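Local atomic coordinates of putative polyprenyl synthetase (Streptomyces coelicolor, PDB entry 3NF2), a protein that probably joins isoprenoid units into longer prenyl diphosphates, as a magnesium-dependent member of the FPP/GGPP synthase family. Residues A[137-140]-A[141-145]; A[188-191]-A[192-196]; A[203-206]-A[207-211]; A[210-213]-A[214-218]. All blocks are in the same frame, centred on the assembly; numbering follows the deposited sequence.

Contact 1 of 4, residues A[137-140]-A[141-145]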
ATOM      1  N   GLY A 137      11.926 -12.800  12.142  1.00 58.65           N
ATOM      2  CA  GLY A 137      13.064 -13.449  11.489  1.00 56.46           C
ATOM      3  C   GLY A 137      12.961 -14.953  11.301  1.00 59.82           C
ATOM      4  O   GLY A 137      13.881 -15.573  10.767  1.00 60.98           O
ATOM      5  N   THR A 138      11.835 -15.534  11.721  1.00 60.27           N
ATOM      6  CA  THR A 138      11.617 -16.984  11.687  1.00 56.99           C
ATOM      7  C   THR A 138      10.929 -17.446  10.402  1.00 58.54           C
ATOM      8  O   THR A 138      10.401 -16.635   9.634  1.00 62.99           O
ATOM      9  CB  THR A 138      10.786 -17.463  12.912  1.00 57.88           C
ATOM     10  OG1 THR A 138       9.502 -16.824  12.911  1.00 62.35           O
ATOM     11  CG2 THR A 138      11.507 -17.138  14.220  1.00 38.56           C
ATOM     12  N   VAL A 139      10.948 -18.756  10.175  1.00 57.46           N
ATOM     13  CA  VAL A 139      10.266 -19.376   9.037  1.00 54.40           C
ATOM     14  C   VAL A 139       8.732 -19.237   9.157  1.00 52.06           C
ATOM     15  O   VAL A 139       8.046 -18.997   8.161  1.00 50.73           O
ATOM     16  CB  VAL A 139      10.722 -20.864   8.851  1.00 54.39           C
ATOM     17  CG1 VAL A 139      10.499 -21.691  10.131  1.00 55.42           C
ATOM     18  CG2 VAL A 139      10.055 -21.520   7.626  1.00 57.14           C
ATOM     19  N   GLU A 140       8.223 -19.355  10.386  1.00 53.63           N
ATOM     20  CA  GLU A 140       6.803 -19.202  10.709  1.00 57.33           C
ATOM     21  C   GLU A 140       6.306 -17.815  10.301  1.00 60.71           C
ATOM     22  O   GLU A 140       5.204 -17.666   9.763  1.00 60.63           O
ATOM     23  CB  GLU A 140       6.576 -19.383  12.220  1.00 61.02           C
ATOM     24  CG  GLU A 140       6.654 -20.826  12.749  1.00 69.93           C
ATOM     25  CD  GLU A 140       8.078 -21.338  12.965  1.00 69.44           C
ATOM     26  OE1 GLU A 140       8.949 -20.570  13.431  1.00 65.41           O
ATOM     27  OE2 GLU A 140       8.316 -22.526  12.675  1.00 68.18           O
ATOM     28  N   ALA A 141       7.144 -16.815  10.561  1.00 59.04           N
ATOM     29  CA  ALA A 141       6.847 -15.421  10.275  1.00 54.41           C
ATOM     30  C   ALA A 141       6.773 -15.124   8.777  1.00 51.22           C
ATOM     31  O   ALA A 141       6.018 -14.248   8.354  1.00 48.56           O
ATOM     32  CB  ALA A 141       7.883 -14.533  10.940  1.00 57.07           C
ATOM     33  N   GLY A 142       7.563 -15.845   7.986  1.00 46.92           N
ATOM     34  CA  GLY A 142       7.566 -15.690   6.538  1.00 46.11           C
ATOM     35  C   GLY A 142       6.295 -16.276   5.957  1.00 53.40           C
ATOM     36  O   GLY A 142       5.679 -15.708   5.037  1.00 52.59           O
ATOM     37  N   ARG A 143       5.895 -17.413   6.516  1.00 50.51           N
ATOM     38  CA  ARG A 143       4.679 -18.095   6.096  1.00 50.87           C
ATOM     39  C   ARG A 143       3.433 -17.316   6.516  1.00 45.65           C
ATOM     40  O   ARG A 143       2.445 -17.270   5.786  1.00 50.21           O
ATOM     41  CB  ARG A 143       4.662 -19.523   6.649  1.00 53.17           C
ATOM     42  CG  ARG A 143       5.375 -20.542   5.756  1.00 57.64           C
ATOM     43  CD  ARG A 143       5.848 -21.758   6.548  1.00 58.95           C
ATOM     44  NE  ARG A 143       4.989 -22.032   7.696  1.00 60.15           N
ATOM     45  CZ  ARG A 143       5.350 -22.740   8.768  1.00 71.05           C
ATOM     46  NH1 ARG A 143       6.576 -23.269   8.857  1.00 54.90           N
ATOM     47  NH2 ARG A 143       4.479 -22.914   9.763  1.00 66.62           N
ATOM     48  N   ALA A 144       3.498 -16.689   7.684  1.00 43.10           N
ATOM     49  CA  ALA A 144       2.418 -15.845   8.178  1.00 44.01           C
ATOM     50  C   ALA A 144       2.240 -14.586   7.320  1.00 47.18           C
ATOM     51  O   ALA A 144       1.108 -14.151   7.103  1.00 48.63           O
ATOM     52  CB  ALA A 144       2.661 -15.473   9.630  1.00 36.89           C
ATOM     53  N   THR A 145       3.351 -14.022   6.832  1.00 48.39           N
ATOM     54  CA  THR A 145       3.316 -12.867   5.922  1.00 47.66           C
ATOM     55  C   THR A 145       2.717 -13.259   4.565  1.00 46.57           C
ATOM     56  O   THR A 145       2.018 -12.460   3.943  1.00 48.44           O
ATOM     57  CB  THR A 145       4.719 -12.216   5.727  1.00 48.16           C
ATOM     58  OG1 THR A 145       5.381 -12.093   6.990  1.00 51.12           O
ATOM     59  CG2 THR A 145       4.609 -10.814   5.099  1.00 43.46           C
TER
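T138, the N-cap residue of helix 139-165, one of the long helices of the all-helical isoprenoid synthase fold, turns its hydroxyl to the backbone N of A141. The hydroxyl sits between T138's own backbone N and carbonyl carbon (chi1 60°), which brings it back into the first turn, where T138 OG1 lies 3.3 Å from A141 N. The capping bond is weak and bent, with an angle of 147° at the hydrogen, and the methyl of A141 closes against the same oxygen. G137, just ahead, leaves the preceding helix with a positive phi.

Past a weak, divided bond from G142 N to T138 O and V139 O, the backbone bonds firm up: R143 N to V139 O at 3.1 Å and A144 N to E140 O at 2.9 Å.

The outward side is looser. R143 bends at chi3 and brings its guanidinium back along the helix, so that E140 CA stands 4.3 Å above the guanidinium plane, over its centre. V139 runs alongside R143, with CG2 coming obliquely toward NH1. The opposite charges of E140 and R143 probably attract, but no N-H is directed at the oxygen: E140 OE2 is 4.3 Å from R143 NH1 and well out of the guanidinium plane. Beyond the segments, R143 NE has a long, weak ion pair with E203.

The other side is buried. A144 packs on V197, I194 and L198 of helix 173-198, while T145 meets helix 115-134 and L134 of the second subunit. Buried there, the hydroxyl is satisfied within its own helix: T145 OG1 is 2.6 Å from A141 O, an oxygen that also accepts from T145 N at 3.1 Å.

Contact 2 of 4, residues A[188-191]-A[192-196]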
ATOM      1  N   LEU A 188     -10.791 -12.419   7.585  1.00 47.13           N
ATOM      2  CA  LEU A 188     -11.195 -13.271   8.707  1.00 46.67           C
ATOM      3  C   LEU A 188     -10.564 -14.650   8.585  1.00 42.44           C
ATOM      4  O   LEU A 188     -10.205 -15.257   9.586  1.00 44.89           O
ATOM      5  CB  LEU A 188     -12.714 -13.341   8.838  1.00 45.41           C
ATOM      6  CG  LEU A 188     -13.277 -12.115   9.572  1.00 55.47           C
ATOM      7  CD1 LEU A 188     -14.747 -11.856   9.262  1.00 55.85           C
ATOM      8  CD2 LEU A 188     -13.081 -12.235  11.065  1.00 64.22           C
ATOM      9  N   ALA A 189     -10.382 -15.101   7.346  1.00 44.48           N
ATOM     10  CA  ALA A 189      -9.677 -16.341   7.044  1.00 44.19           C
ATOM     11  C   ALA A 189      -8.241 -16.243   7.520  1.00 48.53           C
ATOM     12  O   ALA A 189      -7.718 -17.176   8.133  1.00 48.40           O
ATOM     13  CB  ALA A 189      -9.706 -16.607   5.555  1.00 41.18           C
ATOM     14  N   CYS A 190      -7.621 -15.098   7.233  1.00 47.95           N
ATOM     15  CA  CYS A 190      -6.266 -14.823   7.651  1.00 47.24           C
ATOM     16  C   CYS A 190      -6.168 -14.723   9.168  1.00 43.19           C
ATOM     17  O   CYS A 190      -5.285 -15.322   9.762  1.00 49.50           O
ATOM     18  CB  CYS A 190      -5.730 -13.544   7.004  1.00 47.96           C
ATOM     19  SG  CYS A 190      -4.012 -13.212   7.467  1.00 46.19           S
ATOM     20  N   ALA A 191      -7.079 -13.985   9.788  1.00 43.19           N
ATOM     21  CA  ALA A 191      -7.095 -13.860  11.245  1.00 48.05           C
ATOM     22  C   ALA A 191      -7.267 -15.213  11.938  1.00 52.66           C
ATOM     23  O   ALA A 191      -6.657 -15.461  12.976  1.00 54.64           O
ATOM     24  CB  ALA A 191      -8.183 -12.908  11.682  1.00 49.66           C
ATOM     25  N   SER A 192      -8.084 -16.084  11.339  1.00 51.55           N
ATOM     26  CA  SER A 192      -8.358 -17.413  11.873  1.00 48.78           C
ATOM     27  C   SER A 192      -7.179 -18.371  11.780  1.00 46.52           C
ATOM     28  O   SER A 192      -7.110 -19.327  12.548  1.00 40.49           O
ATOM     29  CB  SER A 192      -9.571 -18.044  11.173  1.00 48.29           C
ATOM     30  OG  SER A 192     -10.768 -17.383  11.551  1.00 45.81           O
ATOM     31  N   SER A 193      -6.267 -18.127  10.846  1.00 42.61           N
ATOM     32  CA  SER A 193      -5.168 -19.062  10.606  1.00 49.56           C
ATOM     33  C   SER A 193      -3.762 -18.534  10.941  1.00 53.61           C
ATOM     34  O   SER A 193      -2.809 -19.315  10.987  1.00 57.31           O
ATOM     35  CB  SER A 193      -5.200 -19.567   9.163  1.00 48.85           C
ATOM     36  OG  SER A 193      -4.860 -18.540   8.245  1.00 55.71           O
ATOM     37  N   ILE A 194      -3.630 -17.229  11.179  1.00 50.60           N
ATOM     38  CA  ILE A 194      -2.305 -16.608  11.307  1.00 50.15           C
ATOM     39  C   ILE A 194      -1.545 -16.953  12.616  1.00 50.88           C
ATOM     40  O   ILE A 194      -0.341 -17.242  12.580  1.00 53.19           O
ATOM     41  CB  ILE A 194      -2.342 -15.069  11.018  1.00 48.28           C
ATOM     42  CG1 ILE A 194      -0.940 -14.543  10.694  1.00 48.40           C
ATOM     43  CG2 ILE A 194      -3.065 -14.276  12.140  1.00 43.26           C
ATOM     44  CD1 ILE A 194      -0.909 -13.089  10.241  1.00 54.40           C
ATOM     45  N   GLY A 195      -2.249 -16.936  13.747  1.00 49.55           N
ATOM     46  CA  GLY A 195      -1.681 -17.346  15.032  1.00 54.95           C
ATOM     47  C   GLY A 195      -1.120 -18.759  14.984  1.00 55.20           C
ATOM     48  O   GLY A 195      -0.050 -19.019  15.528  1.00 57.00           O
ATOM     49  N   ALA A 196      -1.843 -19.653  14.310  1.00 53.46           N
ATOM     50  CA  ALA A 196      -1.464 -21.056  14.167  1.00 55.35           C
ATOM     51  C   ALA A 196      -0.198 -21.217  13.353  1.00 54.29           C
ATOM     52  O   ALA A 196       0.678 -22.009  13.714  1.00 58.26           O
ATOM     53  CB  ALA A 196      -2.595 -21.841  13.529  1.00 52.85           C
TER
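S192 folds its hydroxymethyl group back over the carbonyl of L188, with CB as well as OG resting against that oxygen. The hydroxyl lies beside its own backbone N, anti to the carbonyl carbon (chi1 -70°), and so S192 OG gives a hydrogen bond of 2.9 Å to L188 O. The peptide donor S192 N reaches L188 O at the same 2.9 Å. The two donors arrive from opposite faces of the carbonyl plane, each tilted about 30° from it, so one buried oxygen is gripped twice by one residue.

S193 repeats the idea one step on, with a different torsion. Its hydroxyl stands between N and the carbonyl carbon, where S193 OG donates to A189 O at 3.2 Å. This is helix 173-198, an inner helix of the isoprenoid synthase bundle, and its backbone is irregular here: S193 N bonds weakly to A189 O but also donates to C190 O, 3.2 Å away, from above the carbonyl plane. I194 N makes a weak bond to the same C190 O.

Replacing S192 by an alanine would probably leave L188 O with the peptide donor alone and open a small gap where the hydroxyl lies against Y212.

The apolar flank is lighter: C190 SG and I194 CD1 approach to 4.2 Å. C190 and I194 face helix 139-165. From helix 57-67, L61 covers L188 and S192, and S65 OG hydrogen-bonds to both S192 O and A196 N.

Contact 3 of 4, residues A[203-206]-A[207-211]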
ATOM      1  N   GLU A 203       1.056 -26.612   6.552  1.00 64.28           N
ATOM      2  CA  GLU A 203       0.301 -25.952   5.494  1.00 71.78           C
ATOM      3  C   GLU A 203      -1.141 -26.441   5.344  1.00 74.57           C
ATOM      4  O   GLU A 203      -1.996 -25.691   4.884  1.00 76.15           O
ATOM      5  CB  GLU A 203       1.068 -26.047   4.164  1.00 74.00           C
ATOM      6  CG  GLU A 203       1.334 -24.685   3.475  1.00 82.62           C
ATOM      7  CD  GLU A 203       2.279 -23.754   4.262  1.00 91.23           C
ATOM      8  OE1 GLU A 203       3.183 -24.254   4.970  1.00 97.75           O
ATOM      9  OE2 GLU A 203       2.122 -22.514   4.163  1.00 88.16           O
ATOM     10  N   ARG A 204      -1.410 -27.678   5.762  1.00 77.97           N
ATOM     11  CA  ARG A 204      -2.763 -28.249   5.709  1.00 75.29           C
ATOM     12  C   ARG A 204      -3.659 -27.839   6.888  1.00 72.10           C
ATOM     13  O   ARG A 204      -4.861 -27.612   6.702  1.00 70.95           O
ATOM     14  CB  ARG A 204      -2.713 -29.776   5.575  1.00 78.19           C
ATOM     15  CG  ARG A 204      -2.359 -30.273   4.166  1.00 89.49           C
ATOM     16  CD  ARG A 204      -2.755 -31.739   3.941  1.00100.40           C
ATOM     17  NE  ARG A 204      -4.212 -31.926   3.909  1.00104.58           N
ATOM     18  CZ  ARG A 204      -4.935 -32.443   4.905  1.00107.02           C
ATOM     19  NH1 ARG A 204      -6.253 -32.565   4.776  1.00105.32           N
ATOM     20  NH2 ARG A 204      -4.348 -32.840   6.033  1.00108.01           N
ATOM     21  N   THR A 205      -3.092 -27.755   8.069  1.00 66.61           N
ATOM     22  CA  THR A 205      -3.844 -27.309   9.213  1.00 66.48           C
ATOM     23  C   THR A 205      -4.266 -25.869   9.004  1.00 68.25           C
ATOM     24  O   THR A 205      -5.348 -25.472   9.350  1.00 72.03           O
ATOM     25  CB  THR A 205      -2.994 -27.365  10.471  1.00 66.39           C
ATOM     26  OG1 THR A 205      -2.323 -28.618  10.549  1.00 65.66           O
ATOM     27  CG2 THR A 205      -3.826 -27.170  11.679  1.00 65.76           C
ATOM     28  N   ALA A 206      -3.369 -25.068   8.475  1.00 66.10           N
ATOM     29  CA  ALA A 206      -3.636 -23.665   8.276  1.00 64.93           C
ATOM     30  C   ALA A 206      -4.728 -23.362   7.253  1.00 66.90           C
ATOM     31  O   ALA A 206      -5.601 -22.558   7.501  1.00 61.12           O
ATOM     32  CB  ALA A 206      -2.373 -22.963   7.922  1.00 63.30           C
ATOM     33  N   ASP A 207      -4.705 -24.061   6.130  1.00 65.53           N
ATOM     34  CA  ASP A 207      -5.669 -23.845   5.085  1.00 68.44           C
ATOM     35  C   ASP A 207      -7.023 -24.121   5.619  1.00 67.29           C
ATOM     36  O   ASP A 207      -7.970 -23.482   5.238  1.00 71.28           O
ATOM     37  CB  ASP A 207      -5.475 -24.827   3.964  1.00 70.38           C
ATOM     38  CG  ASP A 207      -4.178 -24.697   3.324  1.00 72.45           C
ATOM     39  OD1 ASP A 207      -3.385 -23.885   3.773  1.00 73.14           O
ATOM     40  OD2 ASP A 207      -3.940 -25.400   2.351  1.00 85.59           O
ATOM     41  N   THR A 208      -7.132 -25.135   6.438  1.00 58.58           N
ATOM     42  CA  THR A 208      -8.414 -25.507   6.948  1.00 54.16           C
ATOM     43  C   THR A 208      -8.986 -24.446   7.840  1.00 54.15           C
ATOM     44  O   THR A 208     -10.135 -24.135   7.788  1.00 56.15           O
ATOM     45  CB  THR A 208      -8.365 -26.879   7.591  1.00 57.51           C
ATOM     46  OG1 THR A 208      -8.053 -27.835   6.581  1.00 52.05           O
ATOM     47  CG2 THR A 208      -9.664 -27.229   8.193  1.00 49.74           C
ATOM     48  N   LEU A 209      -8.151 -23.870   8.657  1.00 54.45           N
ATOM     49  CA  LEU A 209      -8.565 -22.775   9.544  1.00 54.00           C
ATOM     50  C   LEU A 209      -8.950 -21.542   8.740  1.00 51.50           C
ATOM     51  O   LEU A 209      -9.800 -20.767   9.151  1.00 48.78           O
ATOM     52  CB  LEU A 209      -7.442 -22.407  10.518  1.00 59.65           C
ATOM     53  CG  LEU A 209      -7.073 -23.391  11.630  1.00 59.01           C
ATOM     54  CD1 LEU A 209      -5.620 -23.197  11.985  1.00 64.26           C
ATOM     55  CD2 LEU A 209      -7.954 -23.192  12.853  1.00 53.01           C
ATOM     56  N   GLU A 210      -8.296 -21.382   7.596  1.00 54.04           N
ATOM     57  CA  GLU A 210      -8.619 -20.371   6.605  1.00 55.89           C
ATOM     58  C   GLU A 210     -10.036 -20.585   6.056  1.00 55.73           C
ATOM     59  O   GLU A 210     -10.823 -19.639   5.957  1.00 54.77           O
ATOM     60  CB  GLU A 210      -7.577 -20.451   5.491  1.00 58.72           C
ATOM     61  CG  GLU A 210      -7.489 -19.280   4.557  1.00 70.14           C
ATOM     62  CD  GLU A 210      -6.249 -19.345   3.689  1.00 81.12           C
ATOM     63  OE1 GLU A 210      -6.363 -19.755   2.512  1.00 78.49           O
ATOM     64  OE2 GLU A 210      -5.156 -19.001   4.194  1.00 89.35           O
ATOM     65  N   LYS A 211     -10.369 -21.837   5.735  1.00 56.74           N
ATOM     66  CA  LYS A 211     -11.713 -22.194   5.265  1.00 54.61           C
ATOM     67  C   LYS A 211     -12.791 -21.899   6.318  1.00 55.13           C
ATOM     68  O   LYS A 211     -13.870 -21.407   5.992  1.00 53.82           O
ATOM     69  CB  LYS A 211     -11.759 -23.651   4.803  1.00 57.36           C
ATOM     70  CG  LYS A 211     -11.098 -23.861   3.435  1.00 72.05           C
ATOM     71  CD  LYS A 211     -10.687 -25.315   3.178  1.00 77.60           C
ATOM     72  CE  LYS A 211     -10.019 -25.458   1.807  1.00 75.25           C
ATOM     73  NZ  LYS A 211      -9.181 -26.688   1.682  1.00 72.32           N
TER
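The flat carbonyl groups of A206 and R204 receive their partners differently: E210 N meets A206 O in the carbonyl plane at 2.9 Å, whereas T208 OG1 comes to R204 O nearly along the C=O axis, 3.2 Å away. T208 owes that reach to a hydroxyl placed beside its own backbone N (chi1 -64°), and its peptide N adds a weak bond to the same oxygen. The carboxylate of D207 also turns back toward the preceding turn, near the carbonyl of E203, though the model is too close there for its exact place to be trusted.

These residues form the opening turns of helix 203-230. Here L209 lays its CG and CD1 against T205 O, CD1 at 3.5 Å, before reaching S193 and A196 of helix 173-198, while A206 packs on V197.

The polar ends look across to helix 139-165. R147 binds D207 OD1 and E210 OE2 through NH1, and E203 OE2 through NH2, in three salt bridges. An asparagine in place of D207 would probably leave R147 NH1 with E210 as its one remaining charged mate of this pair.

E203, D207 and E210 would probably repel one another if R147 did not draw them together; K150 adds a long, weak pair to E210. The arginine probably offsets that repulsion and favours their ionised forms, tying the first two turns of helix 203-230 to helix 139-165 by charge.

Contact 4 of 4, residues A[210-213]-A[214-218]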
ATOM      1  N   GLU A 210      -8.296 -21.382   7.596  1.00 54.04           N
ATOM      2  CA  GLU A 210      -8.619 -20.371   6.605  1.00 55.89           C
ATOM      3  C   GLU A 210     -10.036 -20.585   6.056  1.00 55.73           C
ATOM      4  O   GLU A 210     -10.823 -19.639   5.957  1.00 54.77           O
ATOM      5  CB  GLU A 210      -7.577 -20.451   5.491  1.00 58.72           C
ATOM      6  CG  GLU A 210      -7.489 -19.280   4.557  1.00 70.14           C
ATOM      7  CD  GLU A 210      -6.249 -19.345   3.689  1.00 81.12           C
ATOM      8  OE1 GLU A 210      -6.363 -19.755   2.512  1.00 78.49           O
ATOM      9  OE2 GLU A 210      -5.156 -19.001   4.194  1.00 89.35           O
ATOM     10  N   LYS A 211     -10.369 -21.837   5.735  1.00 56.74           N
ATOM     11  CA  LYS A 211     -11.713 -22.194   5.265  1.00 54.61           C
ATOM     12  C   LYS A 211     -12.791 -21.899   6.318  1.00 55.13           C
ATOM     13  O   LYS A 211     -13.870 -21.407   5.992  1.00 53.82           O
ATOM     14  CB  LYS A 211     -11.759 -23.651   4.803  1.00 57.36           C
ATOM     15  CG  LYS A 211     -11.098 -23.861   3.435  1.00 72.05           C
ATOM     16  CD  LYS A 211     -10.687 -25.315   3.178  1.00 77.60           C
ATOM     17  CE  LYS A 211     -10.019 -25.458   1.807  1.00 75.25           C
ATOM     18  NZ  LYS A 211      -9.181 -26.688   1.682  1.00 72.32           N
ATOM     19  N   TYR A 212     -12.472 -22.163   7.580  1.00 48.75           N
ATOM     20  CA  TYR A 212     -13.338 -21.771   8.677  1.00 47.47           C
ATOM     21  C   TYR A 212     -13.554 -20.255   8.694  1.00 50.22           C
ATOM     22  O   TYR A 212     -14.687 -19.783   8.820  1.00 48.33           O
ATOM     23  CB  TYR A 212     -12.754 -22.257  10.013  1.00 45.27           C
ATOM     24  CG  TYR A 212     -13.231 -21.469  11.210  1.00 44.41           C
ATOM     25  CD1 TYR A 212     -12.477 -20.411  11.717  1.00 38.65           C
ATOM     26  CD2 TYR A 212     -14.438 -21.772  11.829  1.00 42.37           C
ATOM     27  CE1 TYR A 212     -12.930 -19.660  12.799  1.00 41.91           C
ATOM     28  CE2 TYR A 212     -14.894 -21.037  12.930  1.00 40.29           C
ATOM     29  CZ  TYR A 212     -14.131 -19.985  13.414  1.00 43.82           C
ATOM     30  OH  TYR A 212     -14.573 -19.248  14.506  1.00 40.06           O
ATOM     31  N   GLY A 213     -12.461 -19.500   8.563  1.00 46.92           N
ATOM     32  CA  GLY A 213     -12.509 -18.058   8.756  1.00 43.85           C
ATOM     33  C   GLY A 213     -13.208 -17.352   7.622  1.00 42.01           C
ATOM     34  O   GLY A 213     -13.990 -16.431   7.851  1.00 45.79           O
ATOM     35  N   TYR A 214     -12.909 -17.795   6.403  1.00 39.32           N
ATOM     36  CA  TYR A 214     -13.552 -17.316   5.179  1.00 46.48           C
ATOM     37  C   TYR A 214     -15.062 -17.465   5.228  1.00 46.24           C
ATOM     38  O   TYR A 214     -15.790 -16.498   5.003  1.00 51.26           O
ATOM     39  CB  TYR A 214     -12.997 -18.053   3.962  1.00 45.86           C
ATOM     40  CG  TYR A 214     -13.356 -17.428   2.634  1.00 56.52           C
ATOM     41  CD1 TYR A 214     -14.440 -17.899   1.889  1.00 64.77           C
ATOM     42  CD2 TYR A 214     -12.605 -16.376   2.112  1.00 59.23           C
ATOM     43  CE1 TYR A 214     -14.775 -17.329   0.665  1.00 63.86           C
ATOM     44  CE2 TYR A 214     -12.933 -15.798   0.887  1.00 60.27           C
ATOM     45  CZ  TYR A 214     -14.017 -16.280   0.170  1.00 62.33           C
ATOM     46  OH  TYR A 214     -14.340 -15.721  -1.044  1.00 69.76           O
ATOM     47  N   HIS A 215     -15.529 -18.671   5.541  1.00 46.33           N
ATOM     48  CA  HIS A 215     -16.963 -18.940   5.597  1.00 44.76           C
ATOM     49  C   HIS A 215     -17.637 -18.283   6.789  1.00 42.68           C
ATOM     50  O   HIS A 215     -18.797 -17.872   6.700  1.00 50.00           O
ATOM     51  CB  HIS A 215     -17.250 -20.438   5.492  1.00 44.83           C
ATOM     52  CG  HIS A 215     -16.975 -20.989   4.129  1.00 40.62           C
ATOM     53  ND1 HIS A 215     -17.844 -20.821   3.071  1.00 39.50           N
ATOM     54  CD2 HIS A 215     -15.912 -21.668   3.637  1.00 41.94           C
ATOM     55  CE1 HIS A 215     -17.333 -21.387   1.989  1.00 48.01           C
ATOM     56  NE2 HIS A 215     -16.163 -21.913   2.306  1.00 40.00           N
ATOM     57  N   LEU A 216     -16.890 -18.124   7.875  1.00 42.38           N
ATOM     58  CA  LEU A 216     -17.332 -17.285   8.989  1.00 41.08           C
ATOM     59  C   LEU A 216     -17.482 -15.820   8.555  1.00 44.49           C
ATOM     60  O   LEU A 216     -18.400 -15.120   9.005  1.00 42.95           O
ATOM     61  CB  LEU A 216     -16.349 -17.390  10.157  1.00 39.46           C
ATOM     62  CG  LEU A 216     -16.548 -16.474  11.368  1.00 52.94           C
ATOM     63  CD1 LEU A 216     -17.864 -16.802  12.023  1.00 62.43           C
ATOM     64  CD2 LEU A 216     -15.413 -16.587  12.369  1.00 56.12           C
ATOM     65  N   GLY A 217     -16.574 -15.373   7.682  1.00 43.59           N
ATOM     66  CA  GLY A 217     -16.596 -14.021   7.140  1.00 38.84           C
ATOM     67  C   GLY A 217     -17.822 -13.741   6.301  1.00 38.83           C
ATOM     68  O   GLY A 217     -18.450 -12.679   6.432  1.00 41.53           O
ATOM     69  N   LEU A 218     -18.174 -14.703   5.457  1.00 37.54           N
ATOM     70  CA  LEU A 218     -19.384 -14.617   4.639  1.00 41.61           C
ATOM     71  C   LEU A 218     -20.651 -14.609   5.485  1.00 46.54           C
ATOM     72  O   LEU A 218     -21.599 -13.871   5.181  1.00 48.36           O
ATOM     73  CB  LEU A 218     -19.428 -15.753   3.618  1.00 40.18           C
ATOM     74  CG  LEU A 218     -18.409 -15.700   2.471  1.00 47.68           C
ATOM     75  CD1 LEU A 218     -18.390 -17.020   1.731  1.00 40.66           C
ATOM     76  CD2 LEU A 218     -18.736 -14.571   1.496  1.00 50.97           C
TER
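Y212 and L216 lie side by side one turn apart on helix 203-230, within the isoprenoid synthase bundle. Both side chains leave CB anti to the backbone N, Y212 with chi1 157°, and so run the same way. L216 CD2 meets the tyrosine ring obliquely, 3.8 Å from Y212 CZ. On another side of the helix the H215 ring turns its edge to K211 O, which lies in the ring plane with H215 CD2 at 3.1 Å. The same oxygen accepts H215 N.

The backbone beneath is regular: Y214 N points at E210 O over 2.8 Å with an almost straight hydrogen angle of 172°, and L216 N bonds to Y212 O at 2.9 Å. Bare of a side chain, G213 hands its carbonyl to G217 N.

Surrounding helices fix the ends. H215 ND1 is hydrogen-bonded to Q311 of helix 300-319. L61 touches both Y212 and L216, while A336 and V339 close over the leucine. The tyrosine ring meets that of F332 at nearly a right angle; Y212 OH hydrogen-bonds to F332 O and has L216 CD2 3.5 Å away.

In the fold
The four contacts follow the chain in order through three successive helices: contact 1 on helix 139-165, contact 2 on helix 173-198, and contacts 3 and 4 on helix 203-230, where they share E210 and K211. Contact 2 lies between contact 1 and the adjoining contacts 3 and 4, its centre about 13 Å from that of contact 1, 9 Å from contact 3 and 10 Å from contact 4, and touches all three. Contacts 1 and 4, about 22 Å apart between centres, do not meet, but R143 of contact 1 comes near E203 of contact 3. Local turns within each helix thus present side chains to the next, and together build this part of the all-helical bundle.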